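Local coordinates for protein octenoyl-CoA reductase/carboxylase (Streptomyces sp., PDB 4A0S) that reductively carboxylates 2-octenoyl-CoA with NADPH, probably as a medium-chain-dehydrogenase-type enzyme supplying an unusual extender unit for cinnabaramide polyketide biosynthesis, at residues Ile87-Gln95 against Arg105-Leu113; Val139-Glu148 against Glu160-Thr168. All coordinates share one frame; numbering follows the deposited sequence.

Contact 1: residues Ile87-Gln95 against Arg105-Leu113. With CO8 (octanoyl-coenzyme A), chain E.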
loop_
_atom_site.group_PDB
_atom_site.type_symbol
_atom_site.label_atom_id
_atom_site.label_comp_id
_atom_site.label_asym_id
_atom_site.label_seq_id
_atom_site.Cartn_x
_atom_site.Cartn_y
_atom_site.Cartn_z
ATOM N N ILE A 87 26.505 19.623 -9.515
ATOM C CA ILE A 87 27.807 18.991 -9.575
ATOM C C ILE A 87 28.039 18.615 -11.024
ATOM O O ILE A 87 27.149 18.048 -11.656
ATOM C CB ILE A 87 27.842 17.698 -8.737
ATOM C CG1 ILE A 87 27.673 17.998 -7.242
ATOM C CG2 ILE A 87 29.127 16.900 -9.024
ATOM C CD1 ILE A 87 26.969 16.889 -6.486
ATOM N N PRO A 88 29.236 18.913 -11.559
ATOM C CA PRO A 88 29.560 18.577 -12.947
ATOM C C PRO A 88 29.253 17.115 -13.217
ATOM O O PRO A 88 29.624 16.261 -12.418
ATOM C CB PRO A 88 31.069 18.799 -13.018
ATOM C CG PRO A 88 31.348 19.796 -11.980
ATOM C CD PRO A 88 30.371 19.544 -10.870
ATOM N N THR A 89 28.569 16.837 -14.323
ATOM C CA THR A 89 28.220 15.461 -14.688
ATOM C C THR A 89 29.439 14.548 -14.814
ATOM O O THR A 89 29.345 13.344 -14.608
ATOM C CB THR A 89 27.413 15.386 -15.996
ATOM O OG1 THR A 89 28.072 16.139 -17.017
ATOM C CG2 THR A 89 26.022 15.919 -15.792
ATOM N N PHE A 90 30.592 15.118 -15.131
ATOM C CA PHE A 90 31.802 14.296 -15.217
ATOM C C PHE A 90 32.106 13.542 -13.925
ATOM O O PHE A 90 32.619 12.426 -13.967
ATOM C CB PHE A 90 32.964 15.141 -15.706
ATOM C CG PHE A 90 32.770 15.606 -17.111
ATOM C CD1 PHE A 90 33.105 14.777 -18.175
ATOM C CD2 PHE A 90 32.186 16.830 -17.374
ATOM C CE1 PHE A 90 32.902 15.169 -19.469
ATOM C CE2 PHE A 90 31.968 17.234 -18.684
ATOM C CZ PHE A 90 32.335 16.396 -19.732
ATOM N N HIS A 91 31.739 14.125 -12.791
ATOM C CA HIS A 91 31.882 13.439 -11.515
ATOM C C HIS A 91 31.010 12.183 -11.511
ATOM O O HIS A 91 31.425 11.138 -11.009
ATOM C CB HIS A 91 31.507 14.360 -10.352
ATOM C CG HIS A 91 31.376 13.648 -9.040
ATOM N ND1 HIS A 91 32.467 13.187 -8.323
ATOM C CD2 HIS A 91 30.280 13.306 -8.320
ATOM C CE1 HIS A 91 32.045 12.597 -7.217
ATOM N NE2 HIS A 91 30.723 12.655 -7.191
ATOM N N PHE A 92 29.809 12.285 -12.087
ATOM C CA PHE A 92 28.902 11.134 -12.179
ATOM C C PHE A 92 29.409 10.084 -13.141
ATOM O O PHE A 92 29.331 8.882 -12.858
ATOM C CB PHE A 92 27.484 11.560 -12.556
ATOM C CG PHE A 92 26.959 12.687 -11.713
ATOM C CD1 PHE A 92 27.132 12.680 -10.330
ATOM C CD2 PHE A 92 26.321 13.763 -12.308
ATOM C CE1 PHE A 92 26.663 13.738 -9.549
ATOM C CE2 PHE A 92 25.838 14.834 -11.536
ATOM C CZ PHE A 92 26.016 14.819 -10.163
ATOM N N LEU A 93 29.954 10.553 -14.257
ATOM C CA LEU A 93 30.491 9.674 -15.270
ATOM C C LEU A 93 31.632 8.879 -14.665
ATOM O O LEU A 93 31.760 7.680 -14.908
ATOM C CB LEU A 93 30.948 10.474 -16.490
ATOM C CG LEU A 93 29.848 11.225 -17.252
ATOM C CD1 LEU A 93 30.434 11.947 -18.457
ATOM C CD2 LEU A 93 28.721 10.294 -17.685
ATOM N N LYS A 94 32.436 9.543 -13.842
ATOM C CA LYS A 94 33.556 8.882 -13.198
ATOM C C LYS A 94 33.089 7.886 -12.144
ATOM O O LYS A 94 33.653 6.804 -12.020
ATOM C CB LYS A 94 34.514 9.916 -12.611
ATOM C CG LYS A 94 35.296 10.658 -13.681
ATOM C CD LYS A 94 36.368 11.573 -13.108
ATOM C CE LYS A 94 37.435 11.882 -14.175
ATOM N NZ LYS A 94 38.183 10.676 -14.684
ATOM N N GLN A 95 32.057 8.253 -11.394
ATOM C CA GLN A 95 31.464 7.357 -10.412
ATOM C C GLN A 95 30.901 6.136 -11.135
ATOM O O GLN A 95 31.076 5.009 -10.700
ATOM C CB GLN A 95 30.320 8.046 -9.665
ATOM C CG GLN A 95 30.738 9.046 -8.587
ATOM C CD GLN A 95 29.547 9.535 -7.767
ATOM O OE1 GLN A 95 28.623 10.173 -8.299
ATOM N NE2 GLN A 95 29.558 9.231 -6.462
ATOM N N ARG A 105 33.356 2.851 -20.053
ATOM C CA ARG A 105 33.127 3.620 -21.278
ATOM C C ARG A 105 32.535 4.991 -21.017
ATOM O O ARG A 105 32.805 5.926 -21.764
ATOM C CB ARG A 105 32.215 2.876 -22.246
ATOM C CG ARG A 105 32.797 1.588 -22.839
ATOM C CD ARG A 105 31.635 0.820 -23.447
ATOM N NE ARG A 105 30.558 0.715 -22.453
ATOM C CZ ARG A 105 29.262 0.631 -22.720
ATOM N NH1 ARG A 105 28.819 0.627 -23.973
ATOM N NH2 ARG A 105 28.410 0.540 -21.716
ATOM N N HIS A 106 31.750 5.109 -19.946
ATOM C CA HIS A 106 31.072 6.354 -19.621
ATOM C C HIS A 106 32.010 7.484 -19.259
ATOM O O HIS A 106 31.655 8.653 -19.397
ATOM C CB HIS A 106 30.055 6.123 -18.512
ATOM C CG HIS A 106 28.933 5.281 -18.971
ATOM N ND1 HIS A 106 27.899 5.795 -19.718
ATOM C CD2 HIS A 106 28.748 3.945 -18.923
ATOM C CE1 HIS A 106 27.086 4.813 -20.061
ATOM N NE2 HIS A 106 27.583 3.682 -19.594
ATOM N N ASP A 107 33.212 7.121 -18.832
ATOM C CA ASP A 107 34.164 8.114 -18.386
ATOM C C ASP A 107 34.987 8.554 -19.586
ATOM O O ASP A 107 35.903 7.870 -20.042
ATOM C CB ASP A 107 34.991 7.583 -17.214
ATOM C CG ASP A 107 36.102 8.524 -16.802
ATOM O OD1 ASP A 107 36.061 9.734 -17.143
ATOM O OD2 ASP A 107 37.015 8.038 -16.109
ATOM N N GLN A 108 34.591 9.708 -20.110
ATOM C CA GLN A 108 35.139 10.280 -21.319
ATOM C C GLN A 108 35.363 11.771 -21.083
ATOM O O GLN A 108 34.693 12.357 -20.220
ATOM C CB GLN A 108 34.148 10.073 -22.477
ATOM C CG GLN A 108 33.929 8.619 -22.886
ATOM C CD GLN A 108 35.219 7.902 -23.254
ATOM O OE1 GLN A 108 36.200 8.539 -23.657
ATOM N NE2 GLN A 108 35.233 6.575 -23.110
ATOM N N PRO A 109 36.298 12.392 -21.844
ATOM C CA PRO A 109 36.535 13.836 -21.757
ATOM C C PRO A 109 35.375 14.654 -22.345
ATOM O O PRO A 109 35.382 15.889 -22.286
ATOM C CB PRO A 109 37.812 14.051 -22.589
ATOM C CG PRO A 109 38.241 12.731 -23.100
ATOM C CD PRO A 109 37.125 11.753 -22.886
ATOM N N TYR A 110 34.395 13.953 -22.908
ATOM C CA TYR A 110 33.192 14.552 -23.449
ATOM C C TYR A 110 32.022 13.874 -22.762
ATOM O O TYR A 110 32.126 12.720 -22.324
ATOM C CB TYR A 110 33.108 14.334 -24.965
ATOM C CG TYR A 110 33.143 12.879 -25.372
ATOM C CD1 TYR A 110 34.357 12.205 -25.545
ATOM C CD2 TYR A 110 31.955 12.168 -25.572
ATOM C CE1 TYR A 110 34.383 10.843 -25.909
ATOM C CE2 TYR A 110 31.975 10.818 -25.940
ATOM C CZ TYR A 110 33.183 10.171 -26.104
ATOM O OH TYR A 110 33.178 8.844 -26.468
ATOM N N HIS A 111 30.918 14.596 -22.648
ATOM C CA HIS A 111 29.710 14.005 -22.149
ATOM C C HIS A 111 28.572 14.290 -23.098
ATOM O O HIS A 111 28.163 15.441 -23.251
ATOM C CB HIS A 111 29.374 14.530 -20.772
ATOM C CG HIS A 111 28.174 13.876 -20.176
ATOM N ND1 HIS A 111 27.601 14.306 -19.002
ATOM C CD2 HIS A 111 27.444 12.810 -20.589
ATOM C CE1 HIS A 111 26.569 13.530 -18.718
ATOM N NE2 HIS A 111 26.452 12.619 -19.668
ATOM N N VAL A 112 28.067 13.232 -23.725
ATOM C CA VAL A 112 26.919 13.350 -24.607
ATOM C C VAL A 112 25.631 13.334 -23.799
ATOM O O VAL A 112 25.256 12.327 -23.206
ATOM C CB VAL A 112 26.910 12.273 -25.680
ATOM C CG1 VAL A 112 25.729 12.505 -26.648
ATOM C CG2 VAL A 112 28.270 12.265 -26.425
ATOM N N LEU A 113 24.970 14.483 -23.804
ATOM C CA LEU A 113 23.771 14.743 -23.005
ATOM C C LEU A 113 22.525 14.247 -23.698
ATOM O O LEU A 113 22.595 13.775 -24.820
ATOM C CB LEU A 113 23.638 16.246 -22.774
ATOM C CG LEU A 113 24.873 16.943 -22.209
ATOM C CD1 LEU A 113 24.486 18.358 -21.895
ATOM C CD2 LEU A 113 25.427 16.238 -20.944
HETATM N N1A CO8 E . 33.464 19.763 -9.377
HETATM C C2A CO8 E . 33.834 18.483 -9.308
HETATM N N3A CO8 E . 33.330 17.669 -8.388
HETATM C C4A CO8 E . 32.422 18.140 -7.504
HETATM C C5A CO8 E . 32.006 19.466 -7.543
HETATM C C6A CO8 E . 32.558 20.291 -8.519
HETATM N N6A CO8 E . 32.184 21.572 -8.603
HETATM N N7A CO8 E . 31.113 19.647 -6.570
HETATM C C8A CO8 E . 30.971 18.481 -5.936
HETATM N N9A CO8 E . 31.770 17.564 -6.504
HETATM C C1B CO8 E . 31.949 16.133 -6.137
HETATM C C2B CO8 E . 32.807 15.988 -4.876
HETATM O O2B CO8 E . 33.689 14.850 -5.008
HETATM C C3B CO8 E . 31.736 15.732 -3.819
HETATM O O3B CO8 E . 32.273 15.004 -2.724
HETATM P P3B CO8 E . 32.598 15.870 -1.396
HETATM O O7A CO8 E . 34.143 15.534 -1.005
HETATM O O8A CO8 E . 32.684 17.469 -1.781
HETATM O O9A CO8 E . 31.616 15.628 -0.319
HETATM C C4B CO8 E . 30.697 14.904 -4.568
HETATM O O4B CO8 E . 30.659 15.495 -5.875
HETATM C C5B CO8 E . 29.280 15.130 -4.025
HETATM O O5B CO8 E . 28.333 14.429 -4.857
HETATM P P1A CO8 E . 28.230 12.794 -4.769
HETATM O O1A CO8 E . 27.046 12.359 -5.845
HETATM O O2A CO8 E . 29.496 12.072 -5.111
HETATM O O3A CO8 E . 27.841 12.451 -3.207
HETATM P P2A CO8 E . 26.360 12.298 -2.518
HETATM O O4A CO8 E . 26.470 12.928 -1.055
HETATM O O5A CO8 E . 25.836 10.893 -2.490
HETATM O O6A CO8 E . 25.359 13.300 -3.332
HETATM C CBP CO8 E . 23.313 13.976 -4.519
HETATM C CCP CO8 E . 24.005 12.909 -3.637
HETATM C CDP CO8 E . 23.079 15.196 -3.612
HETATM C CEP CO8 E . 21.956 13.411 -4.941
HETATM C CAP CO8 E . 24.215 14.313 -5.754
HETATM O OAP CO8 E . 24.665 13.126 -6.484
HETATM C C9P CO8 E . 23.598 15.353 -6.730
HETATM O O9P CO8 E . 23.575 16.546 -6.405
HETATM N N8P CO8 E . 23.149 14.886 -7.918
HETATM C C7P CO8 E . 22.617 15.786 -8.984
HETATM C C6P CO8 E . 21.068 15.833 -9.100
HETATM C C5P CO8 E . 20.631 17.299 -9.336
HETATM O O5P CO8 E . 20.865 18.151 -8.483
HETATM N N4P CO8 E . 20.139 17.684 -10.512
HETATM C C3P CO8 E . 19.614 16.897 -11.622
HETATM C C2P CO8 E . 18.121 17.252 -11.558
HETATM S S1P CO8 E . 17.075 15.764 -11.336
HETATM C "C1'" CO8 E . 16.514 15.620 -12.966
HETATM O "O1'" CO8 E . 16.406 16.593 -13.735
HETATM C "C2'" CO8 E . 16.228 14.323 -13.336
HETATM C "C3'" CO8 E . 15.752 13.983 -14.582
HETATM C "C4'" CO8 E . 15.454 12.642 -14.853
HETATM C "C5'" CO8 E . 16.040 11.620 -13.893
HETATM C "C6'" CO8 E . 15.703 10.248 -14.517
HETATM C "C7'" CO8 E . 16.011 9.161 -13.527
HETATM C "C8'" CO8 E . 15.797 7.817 -14.230
#
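Thr89 and His111 join helix 89-97 to strand 110-112 within the GroES-like domain of the medium-chain dehydrogenase fold. The helix crosses the strand almost perpendicularly, at 91°, with 9.5 Å between the short axes. Thr89 OG1 meets His111 ND1 at 2.7 Å, at the edge of the imidazole and in its plane; either atom could donate. His111 CG stands anti to the backbone N (chi1 -176°), which carries the ring toward the helix. Leu93 CD1 lies over one face of that ring, 3.7 Å from its centroid, and Leu113 CD2 covers the opposite face, while His111 NE2 bonds to Thr168 O; the imidazole is thereby fixed in both tilt and rotation. Phe90 turns its rim to the backbone, CE1 lying 3.4 Å from Gln108 O in the ring plane, and CZ reaches His111 CB. At the exposed margin, Lys94 bends at its last torsion (chi4 -62°) to bring NZ to the syn side of Asp107 OD2 in a salt bridge of 3.2 Å.

Other residues of the helix side serve octanoyl-CoA. Pro88 packs its CG and CD against the adenine, and the His91 ring has the ribose O4B over one face and Gln95 CG over the other. At His91, an alanine removes the imidazole donor, and phosphate oxygen O2A would probably be held less firmly, with a gap beside the ribose. Three residues of the second subunit, Tyr349, Arg286 and Arg293, also bond the ligand. The hydrogen bond from His91 NE2 to O2A measures 2.5 Å, unusually short for such a pair.

Contact 2: residues Val139-Glu148 against Glu160-Thr168. With CO8 (octanoyl-coenzyme A), chain E.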
loop_
_atom_site.group_PDB
_atom_site.type_symbol
_atom_site.label_atom_id
_atom_site.label_comp_id
_atom_site.label_asym_id
_atom_site.label_seq_id
_atom_site.Cartn_x
_atom_site.Cartn_y
_atom_site.Cartn_z
ATOM N N VAL A 139 13.311 6.151 -25.893
ATOM C CA VAL A 139 14.206 5.786 -24.838
ATOM C C VAL A 139 13.783 6.651 -23.679
ATOM O O VAL A 139 13.588 7.866 -23.844
ATOM C CB VAL A 139 15.660 6.075 -25.197
ATOM C CG1 VAL A 139 16.551 5.886 -23.972
ATOM C CG2 VAL A 139 16.101 5.211 -26.378
ATOM N N HIS A 140 13.611 6.019 -22.522
ATOM C CA HIS A 140 13.430 6.745 -21.276
ATOM C C HIS A 140 14.729 6.675 -20.471
ATOM O O HIS A 140 15.593 5.864 -20.765
ATOM C CB HIS A 140 12.220 6.228 -20.492
ATOM C CG HIS A 140 12.384 4.840 -19.966
ATOM N ND1 HIS A 140 13.127 4.556 -18.843
ATOM C CD2 HIS A 140 11.880 3.660 -20.394
ATOM C CE1 HIS A 140 13.084 3.258 -18.604
ATOM N NE2 HIS A 140 12.342 2.689 -19.539
ATOM N N PRO A 141 14.873 7.557 -19.472
ATOM C CA PRO A 141 16.190 7.805 -18.883
ATOM C C PRO A 141 16.676 6.831 -17.807
ATOM O O PRO A 141 17.815 6.955 -17.373
ATOM C CB PRO A 141 16.034 9.199 -18.260
ATOM C CG PRO A 141 14.571 9.282 -17.934
ATOM C CD PRO A 141 13.918 8.614 -19.127
ATOM N N ALA A 142 15.820 5.913 -17.363
ATOM C CA ALA A 142 16.181 5.011 -16.268
ATOM C C ALA A 142 17.207 3.979 -16.704
ATOM O O ALA A 142 16.869 2.925 -17.241
ATOM C CB ALA A 142 14.938 4.358 -15.657
ATOM N N HIS A 143 18.468 4.306 -16.454
ATOM C CA HIS A 143 19.603 3.468 -16.830
ATOM C C HIS A 143 19.947 2.700 -15.574
ATOM O O HIS A 143 20.563 3.232 -14.653
ATOM C CB HIS A 143 20.734 4.386 -17.279
ATOM C CG HIS A 143 21.967 3.680 -17.747
ATOM N ND1 HIS A 143 22.959 3.272 -16.880
ATOM C CD2 HIS A 143 22.419 3.404 -18.991
ATOM C CE1 HIS A 143 23.950 2.737 -17.570
ATOM N NE2 HIS A 143 23.650 2.809 -18.852
ATOM N N VAL A 144 19.485 1.465 -15.499
ATOM C CA VAL A 144 19.497 0.779 -14.215
ATOM C C VAL A 144 20.229 -0.550 -14.329
ATOM O O VAL A 144 20.394 -1.082 -15.431
ATOM C CB VAL A 144 18.070 0.581 -13.647
ATOM C CG1 VAL A 144 17.299 1.918 -13.658
ATOM C CG2 VAL A 144 17.308 -0.465 -14.437
ATOM N N ASP A 145 20.633 -1.077 -13.179
ATOM C CA ASP A 145 21.382 -2.319 -13.111
ATOM C C ASP A 145 20.413 -3.418 -12.722
ATOM O O ASP A 145 19.976 -3.503 -11.597
ATOM C CB ASP A 145 22.518 -2.198 -12.092
ATOM C CG ASP A 145 23.452 -3.383 -12.111
ATOM O OD1 ASP A 145 23.031 -4.499 -12.482
ATOM O OD2 ASP A 145 24.632 -3.197 -11.757
ATOM N N GLU A 146 20.101 -4.255 -13.688
ATOM C CA GLU A 146 19.071 -5.272 -13.523
ATOM C C GLU A 146 19.540 -6.467 -12.683
ATOM O O GLU A 146 18.743 -7.352 -12.331
ATOM C CB GLU A 146 18.575 -5.722 -14.891
ATOM C CG GLU A 146 17.947 -4.608 -15.724
ATOM C CD GLU A 146 18.973 -3.732 -16.419
ATOM O OE1 GLU A 146 20.184 -3.885 -16.165
ATOM O OE2 GLU A 146 18.567 -2.879 -17.227
ATOM N N GLN A 147 20.824 -6.471 -12.333
ATOM C CA GLN A 147 21.423 -7.493 -11.468
ATOM C C GLN A 147 21.252 -7.189 -10.005
ATOM O O GLN A 147 21.277 -8.084 -9.155
ATOM C CB GLN A 147 22.919 -7.582 -11.716
ATOM C CG GLN A 147 23.308 -8.683 -12.609
ATOM C CD GLN A 147 24.801 -8.813 -12.690
ATOM O OE1 GLN A 147 25.384 -8.537 -13.728
ATOM N NE2 GLN A 147 25.435 -9.197 -11.582
ATOM N N GLU A 148 21.095 -5.911 -9.702
ATOM C CA GLU A 148 20.875 -5.441 -8.339
ATOM C C GLU A 148 19.508 -5.926 -7.916
ATOM O O GLU A 148 18.550 -5.705 -8.628
ATOM C CB GLU A 148 20.772 -3.929 -8.292
ATOM C CG GLU A 148 22.024 -3.223 -8.441
ATOM C CD GLU A 148 21.863 -1.830 -7.945
ATOM O OE1 GLU A 148 21.983 -1.636 -6.720
ATOM O OE2 GLU A 148 21.569 -0.948 -8.775
ATOM N N GLU A 160 22.656 1.585 -8.454
ATOM C CA GLU A 160 23.294 1.881 -9.732
ATOM C C GLU A 160 22.320 2.570 -10.686
ATOM O O GLU A 160 22.594 2.714 -11.870
ATOM C CB GLU A 160 23.872 0.607 -10.369
ATOM C CG GLU A 160 24.961 -0.097 -9.531
ATOM C CD GLU A 160 26.172 0.775 -9.268
ATOM O OE1 GLU A 160 26.342 1.803 -9.957
ATOM O OE2 GLU A 160 26.953 0.434 -8.351
ATOM N N GLN A 161 21.170 2.979 -10.165
ATOM C CA GLN A 161 20.209 3.654 -11.005
ATOM C C GLN A 161 20.815 4.974 -11.431
ATOM O O GLN A 161 21.292 5.731 -10.599
ATOM C CB GLN A 161 18.885 3.896 -10.287
ATOM C CG GLN A 161 17.920 4.769 -11.071
ATOM C CD GLN A 161 18.186 6.265 -10.887
ATOM O OE1 GLN A 161 18.222 6.775 -9.755
ATOM N NE2 GLN A 161 18.359 6.970 -11.997
ATOM N N ARG A 162 20.810 5.209 -12.728
ATOM C CA ARG A 162 21.302 6.448 -13.303
ATOM C C ARG A 162 20.321 7.024 -14.305
ATOM O O ARG A 162 19.424 6.325 -14.775
ATOM C CB ARG A 162 22.669 6.233 -13.937
ATOM C CG ARG A 162 23.746 6.010 -12.898
ATOM C CD ARG A 162 25.152 5.891 -13.535
ATOM N NE ARG A 162 26.130 5.789 -12.463
ATOM C CZ ARG A 162 26.351 4.689 -11.752
ATOM N NH1 ARG A 162 25.687 3.568 -12.023
ATOM N NH2 ARG A 162 27.247 4.708 -10.767
ATOM N N ALA A 163 20.478 8.316 -14.571
ATOM C CA ALA A 163 19.715 9.023 -15.583
ATOM C C ALA A 163 20.564 9.080 -16.834
ATOM O O ALA A 163 21.625 9.712 -16.872
ATOM C CB ALA A 163 19.362 10.431 -15.121
ATOM N N TRP A 164 20.087 8.387 -17.850
ATOM C CA TRP A 164 20.674 8.412 -19.164
ATOM C C TRP A 164 21.030 9.828 -19.617
ATOM O O TRP A 164 20.200 10.738 -19.516
ATOM C CB TRP A 164 19.662 7.828 -20.122
ATOM C CG TRP A 164 20.204 7.647 -21.451
ATOM C CD1 TRP A 164 21.357 7.023 -21.774
ATOM C CD2 TRP A 164 19.589 8.041 -22.674
ATOM N NE1 TRP A 164 21.526 7.025 -23.135
ATOM C CE2 TRP A 164 20.449 7.646 -23.713
ATOM C CE3 TRP A 164 18.410 8.721 -22.990
ATOM C CZ2 TRP A 164 20.164 7.891 -25.056
ATOM C CZ3 TRP A 164 18.117 8.960 -24.326
ATOM C CH2 TRP A 164 18.993 8.537 -25.347
ATOM N N GLY A 165 22.264 10.004 -20.089
ATOM C CA GLY A 165 22.721 11.305 -20.577
ATOM C C GLY A 165 23.001 12.328 -19.495
ATOM O O GLY A 165 23.330 13.467 -19.801
ATOM N N PHE A 166 22.861 11.930 -18.232
ATOM C CA PHE A 166 23.168 12.803 -17.110
ATOM C C PHE A 166 24.214 12.168 -16.195
ATOM O O PHE A 166 25.284 12.711 -16.035
ATOM C CB PHE A 166 21.899 13.197 -16.338
ATOM C CG PHE A 166 22.160 14.154 -15.229
ATOM C CD1 PHE A 166 22.442 15.494 -15.496
ATOM C CD2 PHE A 166 22.168 13.718 -13.914
ATOM C CE1 PHE A 166 22.706 16.394 -14.465
ATOM C CE2 PHE A 166 22.427 14.611 -12.866
ATOM C CZ PHE A 166 22.701 15.959 -13.150
ATOM N N GLU A 167 23.904 11.011 -15.614
ATOM C CA GLU A 167 24.932 10.203 -14.945
ATOM C C GLU A 167 25.490 9.138 -15.874
ATOM O O GLU A 167 26.313 8.320 -15.461
ATOM C CB GLU A 167 24.389 9.534 -13.678
ATOM C CG GLU A 167 24.084 10.490 -12.545
ATOM C CD GLU A 167 22.607 10.741 -12.369
ATOM O OE1 GLU A 167 21.809 10.027 -13.008
ATOM O OE2 GLU A 167 22.231 11.640 -11.562
ATOM N N THR A 168 25.022 9.115 -17.115
ATOM C CA THR A 168 25.605 8.231 -18.101
ATOM C C THR A 168 25.985 9.036 -19.306
ATOM O O THR A 168 25.441 10.103 -19.549
ATOM C CB THR A 168 24.677 7.079 -18.579
ATOM O OG1 THR A 168 23.814 7.533 -19.618
ATOM C CG2 THR A 168 23.881 6.477 -17.428
HETATM N N1A CO8 E . 33.464 19.763 -9.377
HETATM C C2A CO8 E . 33.834 18.483 -9.308
HETATM N N3A CO8 E . 33.330 17.669 -8.388
HETATM C C4A CO8 E . 32.422 18.140 -7.504
HETATM C C5A CO8 E . 32.006 19.466 -7.543
HETATM C C6A CO8 E . 32.558 20.291 -8.519
HETATM N N6A CO8 E . 32.184 21.572 -8.603
HETATM N N7A CO8 E . 31.113 19.647 -6.570
HETATM C C8A CO8 E . 30.971 18.481 -5.936
HETATM N N9A CO8 E . 31.770 17.564 -6.504
HETATM C C1B CO8 E . 31.949 16.133 -6.137
HETATM C C2B CO8 E . 32.807 15.988 -4.876
HETATM O O2B CO8 E . 33.689 14.850 -5.008
HETATM C C3B CO8 E . 31.736 15.732 -3.819
HETATM O O3B CO8 E . 32.273 15.004 -2.724
HETATM P P3B CO8 E . 32.598 15.870 -1.396
HETATM O O7A CO8 E . 34.143 15.534 -1.005
HETATM O O8A CO8 E . 32.684 17.469 -1.781
HETATM O O9A CO8 E . 31.616 15.628 -0.319
HETATM C C4B CO8 E . 30.697 14.904 -4.568
HETATM O O4B CO8 E . 30.659 15.495 -5.875
HETATM C C5B CO8 E . 29.280 15.130 -4.025
HETATM O O5B CO8 E . 28.333 14.429 -4.857
HETATM P P1A CO8 E . 28.230 12.794 -4.769
HETATM O O1A CO8 E . 27.046 12.359 -5.845
HETATM O O2A CO8 E . 29.496 12.072 -5.111
HETATM O O3A CO8 E . 27.841 12.451 -3.207
HETATM P P2A CO8 E . 26.360 12.298 -2.518
HETATM O O4A CO8 E . 26.470 12.928 -1.055
HETATM O O5A CO8 E . 25.836 10.893 -2.490
HETATM O O6A CO8 E . 25.359 13.300 -3.332
HETATM C CBP CO8 E . 23.313 13.976 -4.519
HETATM C CCP CO8 E . 24.005 12.909 -3.637
HETATM C CDP CO8 E . 23.079 15.196 -3.612
HETATM C CEP CO8 E . 21.956 13.411 -4.941
HETATM C CAP CO8 E . 24.215 14.313 -5.754
HETATM O OAP CO8 E . 24.665 13.126 -6.484
HETATM C C9P CO8 E . 23.598 15.353 -6.730
HETATM O O9P CO8 E . 23.575 16.546 -6.405
HETATM N N8P CO8 E . 23.149 14.886 -7.918
HETATM C C7P CO8 E . 22.617 15.786 -8.984
HETATM C C6P CO8 E . 21.068 15.833 -9.100
HETATM C C5P CO8 E . 20.631 17.299 -9.336
HETATM O O5P CO8 E . 20.865 18.151 -8.483
HETATM N N4P CO8 E . 20.139 17.684 -10.512
HETATM C C3P CO8 E . 19.614 16.897 -11.622
HETATM C C2P CO8 E . 18.121 17.252 -11.558
HETATM S S1P CO8 E . 17.075 15.764 -11.336
HETATM C "C1'" CO8 E . 16.514 15.620 -12.966
HETATM O "O1'" CO8 E . 16.406 16.593 -13.735
HETATM C "C2'" CO8 E . 16.228 14.323 -13.336
HETATM C "C3'" CO8 E . 15.752 13.983 -14.582
HETATM C "C4'" CO8 E . 15.454 12.642 -14.853
HETATM C "C5'" CO8 E . 16.040 11.620 -13.893
HETATM C "C6'" CO8 E . 15.703 10.248 -14.517
HETATM C "C7'" CO8 E . 16.011 9.161 -13.527
HETATM C "C8'" CO8 E . 15.797 7.817 -14.230
HETATM O O HOH W 1 23.514 2.759 -14.334
#
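His143 and Thr168 meet methyl to ring: Thr168 CG2 sits over one imidazole face, 3.5 Å from the centroid and 17° off the normal. CG of His143 is anti to the backbone N (chi1 -178°), which brings the ring against that methyl. His143 and Arg162 leave the sheet on one face, the guanidinium plane standing 84° to the imidazole. At the ring edge, in plane, a water lies 2.7 Å from His143 ND1, and donates to His143 O and Glu160 O. Val139 approaches Trp164 at about a right angle, its CG1 3.6 Å from the centroid of the six-membered ring, over the face.

Between these groups the backbones pair antiparallel. His143 and Arg162 exchange two N-H...O bonds, and Trp164 N reaches Pro141 O at 2.7 Å. Farther along, Glu148 OE2 accepts from Glu160 N at 2.8 Å, and Glu160 OE1 is gripped end-on by both NH1 and NH2 of Arg162. Asp145, side by side with Glu160, is salt-bridged to Arg129 and Arg130 of the third subunit.

Pro141, Ala142, Gln161 and Ala163 border the octanoyl tail, making this two-stranded antiparallel sheet part of the acyl pocket of the enoyl reductase.

Both contacts are largely buried and lie in the same GroES-like range, with centres about 13 Å apart, and both reach the pantetheine of one octanoyl-CoA. Contact 1 sets a helix across a strand through side chains, has an exposed charged margin and lies mostly at the nucleotide end of the ligand. Contact 2, without exposed touching residues, joins strand pairing to CH-pi packing and offers a largely apolar surface, mostly at the acyl end. The two are physically continuous: Thr89 CG2 lies 3.3 Å from Phe166 O. Subunit surroundings also differ, since Ile87 of contact 1 packs on Arg348 of the second subunit, whereas contact 2 touches both the second and third subunits.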